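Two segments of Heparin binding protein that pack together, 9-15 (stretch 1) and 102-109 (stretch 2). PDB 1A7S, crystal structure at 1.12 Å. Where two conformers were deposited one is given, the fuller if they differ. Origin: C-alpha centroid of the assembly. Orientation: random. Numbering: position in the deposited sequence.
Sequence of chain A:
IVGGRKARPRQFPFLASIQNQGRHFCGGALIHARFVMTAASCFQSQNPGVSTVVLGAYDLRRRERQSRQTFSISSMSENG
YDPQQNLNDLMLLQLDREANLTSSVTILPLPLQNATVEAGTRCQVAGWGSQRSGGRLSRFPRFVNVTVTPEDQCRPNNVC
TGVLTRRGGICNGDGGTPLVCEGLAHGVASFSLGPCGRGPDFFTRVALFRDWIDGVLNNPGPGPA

Stretch 1 9-15: PRQFPFL
Stretch 2 (102-109) TSSVTILP

Residues 9-15 and 102-109 of heparin binding protein pack through two largely irregular segments, burying 403 Å² in total, most of it on Phe-14, Pro-13, Thr-106 and Arg-10, the last two covering equal areas. The CA atoms of Pro-13 and Val-105 lie 4.9 Å apart and those of Phe-14 and Thr-106 4.8 Å, so both chains advance in the same direction here. Each approaches through a type I turn: Phe-12 to Leu-15, closed by Leu-15 N to Phe-12 O (3.1 Å), and Thr-102 to Val-105, closed by Val-105 N to Thr-102 O (3.2 Å).

One hydrogen bond joins the stretches, from Thr-106 N to Pro-13 O (3.1 Å, 157°). Pro-13 (phi/psi -77/-3) has no amide hydrogen to give, but its carbonyl also receives a CA-H...O contact from Val-105 CA, 3.3 Å from Pro-13 O. The CA-to-CB bond of Pro-13 points toward stretch 2, and in the C-gamma endo ring Pro-13 CG lies 3.3 Å from Thr-106 OG1.

Phe-14 (-88/-9; chi1 50°, p; chi2 77°) also directs its CB toward stretch 2. Leu-108, extended at -94/122 with chi1 t and chi2 p, offers CD1 to the ring face, 4.0 Å from the Phe-14 centroid and 12° off the normal; the branched aliphatic side chain thus gives the flat ring a CH-pi partner. Phe-14 CB and Leu-108 CB are 3.8 Å apart. Thr-106 (-136/166, chi1 p) sets OG1 at the ring edge, while its buried O lacks a conventional polar partner and meets Phe-14 CA at 3.2 Å in a second CA-H...O contact.

At the exposed margin, Arg-10 (70/12; chi1-chi3 m, t, m) reaches across with its aliphatic portion, CD lying 3.5 Å from both Ser-103 O and Ser-104 OG. Ser-104 (chi1 m) donates its N to Thr-102 OG1 (3.1 Å), a bond within the Thr-102 to Val-105 turn.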

# COMPACT_ATOMS: atom_id res chain seq x y z
N PRO A 9 13.28 11.73 -3.98
CA PRO A 9 12.01 12.41 -4.18
C PRO A 9 11.38 11.97 -5.51
O PRO A 9 12.05 11.87 -6.52
CB PRO A 9 12.39 13.88 -4.19
CG PRO A 9 13.61 13.95 -3.34
CD PRO A 9 14.37 12.65 -3.66
N ARG A 10 10.12 11.68 -5.50
CA ARG A 10 9.28 11.32 -6.64
C ARG A 10 9.62 9.97 -7.17
O ARG A 10 9.09 9.61 -8.24
CB ARG A 10 9.34 12.39 -7.74
CG ARG A 10 9.30 13.81 -7.26
CD ARG A 10 9.14 14.80 -8.38
NE ARG A 10 10.13 14.68 -9.44
CZ ARG A 10 11.36 15.24 -9.43
NH1 ARG A 10 11.76 15.97 -8.41
NH2 ARG A 10 12.13 15.10 -10.48
N GLN A 11 10.42 9.16 -6.46
CA GLN A 11 10.74 7.83 -7.00
C GLN A 11 9.47 6.95 -7.02
O GLN A 11 9.37 6.11 -7.92
CB GLN A 11 11.81 7.17 -6.13
CG GLN A 11 12.30 5.85 -6.70
CD GLN A 11 13.47 5.29 -5.94
OE1 GLN A 11 14.09 5.97 -5.07
NE2 GLN A 11 13.79 4.02 -6.13
N PHE A 12 8.60 7.11 -6.03
CA PHE A 12 7.33 6.39 -5.94
C PHE A 12 6.18 7.35 -5.81
O PHE A 12 5.58 7.55 -4.74
CB PHE A 12 7.38 5.45 -4.72
CG PHE A 12 8.56 4.50 -4.81
CD1 PHE A 12 8.56 3.39 -5.59
CD2 PHE A 12 9.72 4.72 -4.07
CE1 PHE A 12 9.60 2.51 -5.63
CE2 PHE A 12 10.77 3.90 -4.09
CZ PHE A 12 10.76 2.77 -4.90
N PRO A 13 5.85 8.03 -6.93
CA PRO A 13 4.95 9.19 -6.84
C PRO A 13 3.46 8.85 -6.66
O PRO A 13 2.65 9.75 -6.45
CB PRO A 13 5.23 9.95 -8.11
CG PRO A 13 5.71 8.95 -9.09
CD PRO A 13 6.39 7.87 -8.31
N PHE A 14 3.11 7.59 -6.66
CA PHE A 14 1.80 7.10 -6.37
C PHE A 14 1.56 6.85 -4.90
O PHE A 14 0.46 6.48 -4.50
CB PHE A 14 1.49 5.84 -7.20
CG PHE A 14 2.61 4.83 -7.08
CD1 PHE A 14 2.76 4.06 -5.97
CD2 PHE A 14 3.59 4.72 -8.10
CE1 PHE A 14 3.85 3.21 -5.79
CE2 PHE A 14 4.66 3.87 -7.92
CZ PHE A 14 4.82 3.15 -6.79
N LEU A 15 2.60 6.93 -4.07
CA LEU A 15 2.50 6.52 -2.71
C LEU A 15 1.66 7.49 -1.86
O LEU A 15 1.83 8.72 -2.00
CB LEU A 15 3.85 6.41 -2.03
CG LEU A 15 4.68 5.25 -2.21
CD1 LEU A 15 5.91 5.37 -1.30
CD2 LEU A 15 4.00 3.89 -2.00
N THR A 102 0.62 15.39 -11.04
CA THR A 102 1.78 16.24 -11.10
C THR A 102 3.01 15.35 -11.14
O THR A 102 2.93 14.15 -11.05
CB THR A 102 1.87 17.16 -9.86
OG1 THR A 102 2.12 16.30 -8.74
CG2 THR A 102 0.56 17.87 -9.59
N SER A 103 4.18 16.02 -11.20
CA SER A 103 5.41 15.19 -11.18
C SER A 103 5.55 14.46 -9.86
O SER A 103 6.29 13.45 -9.80
CB SER A 103 6.59 16.15 -11.45
OG SER A 103 6.64 17.12 -10.43
N SER A 104 4.86 14.88 -8.80
CA SER A 104 5.01 14.17 -7.50
C SER A 104 3.80 13.30 -7.13
O SER A 104 3.87 12.67 -6.09
CB SER A 104 5.19 15.22 -6.37
OG SER A 104 6.35 15.95 -6.53
N VAL A 105 2.77 13.33 -7.95
CA VAL A 105 1.52 12.58 -7.67
C VAL A 105 1.05 11.95 -8.98
O VAL A 105 0.63 12.63 -9.93
CB VAL A 105 0.45 13.48 -7.09
CG1 VAL A 105 -0.87 12.71 -6.91
CG2 VAL A 105 0.87 14.09 -5.74
N THR A 106 1.10 10.61 -9.01
CA THR A 106 0.69 9.86 -10.18
C THR A 106 -0.16 8.65 -9.72
O THR A 106 -0.21 8.31 -8.55
CB THR A 106 1.97 9.24 -10.89
OG1 THR A 106 2.56 8.31 -9.97
CG2 THR A 106 2.90 10.27 -11.35
N ILE A 107 -0.83 8.07 -10.70
CA ILE A 107 -1.69 6.92 -10.48
C ILE A 107 -0.89 5.65 -10.78
O ILE A 107 -0.23 5.51 -11.81
CB ILE A 107 -2.94 7.00 -11.38
CG1 ILE A 107 -3.83 8.17 -10.94
CG2 ILE A 107 -3.68 5.69 -11.49
CD1 ILE A 107 -4.91 8.53 -11.98
N LEU A 108 -1.04 4.67 -9.90
CA LEU A 108 -0.41 3.36 -10.06
C LEU A 108 -1.42 2.41 -10.76
O LEU A 108 -2.51 2.21 -10.23
CB LEU A 108 -0.12 2.77 -8.67
CG LEU A 108 0.55 1.40 -8.63
CD1 LEU A 108 1.87 1.41 -9.33
CD2 LEU A 108 0.73 0.96 -7.18
N PRO A 109 -1.06 1.85 -11.90
CA PRO A 109 -1.98 0.96 -12.62
C PRO A 109 -2.12 -0.40 -11.97
O PRO A 109 -1.25 -0.87 -11.23
CB PRO A 109 -1.31 0.80 -14.02
CG PRO A 109 0.07 1.24 -13.87
CD PRO A 109 0.16 2.14 -12.68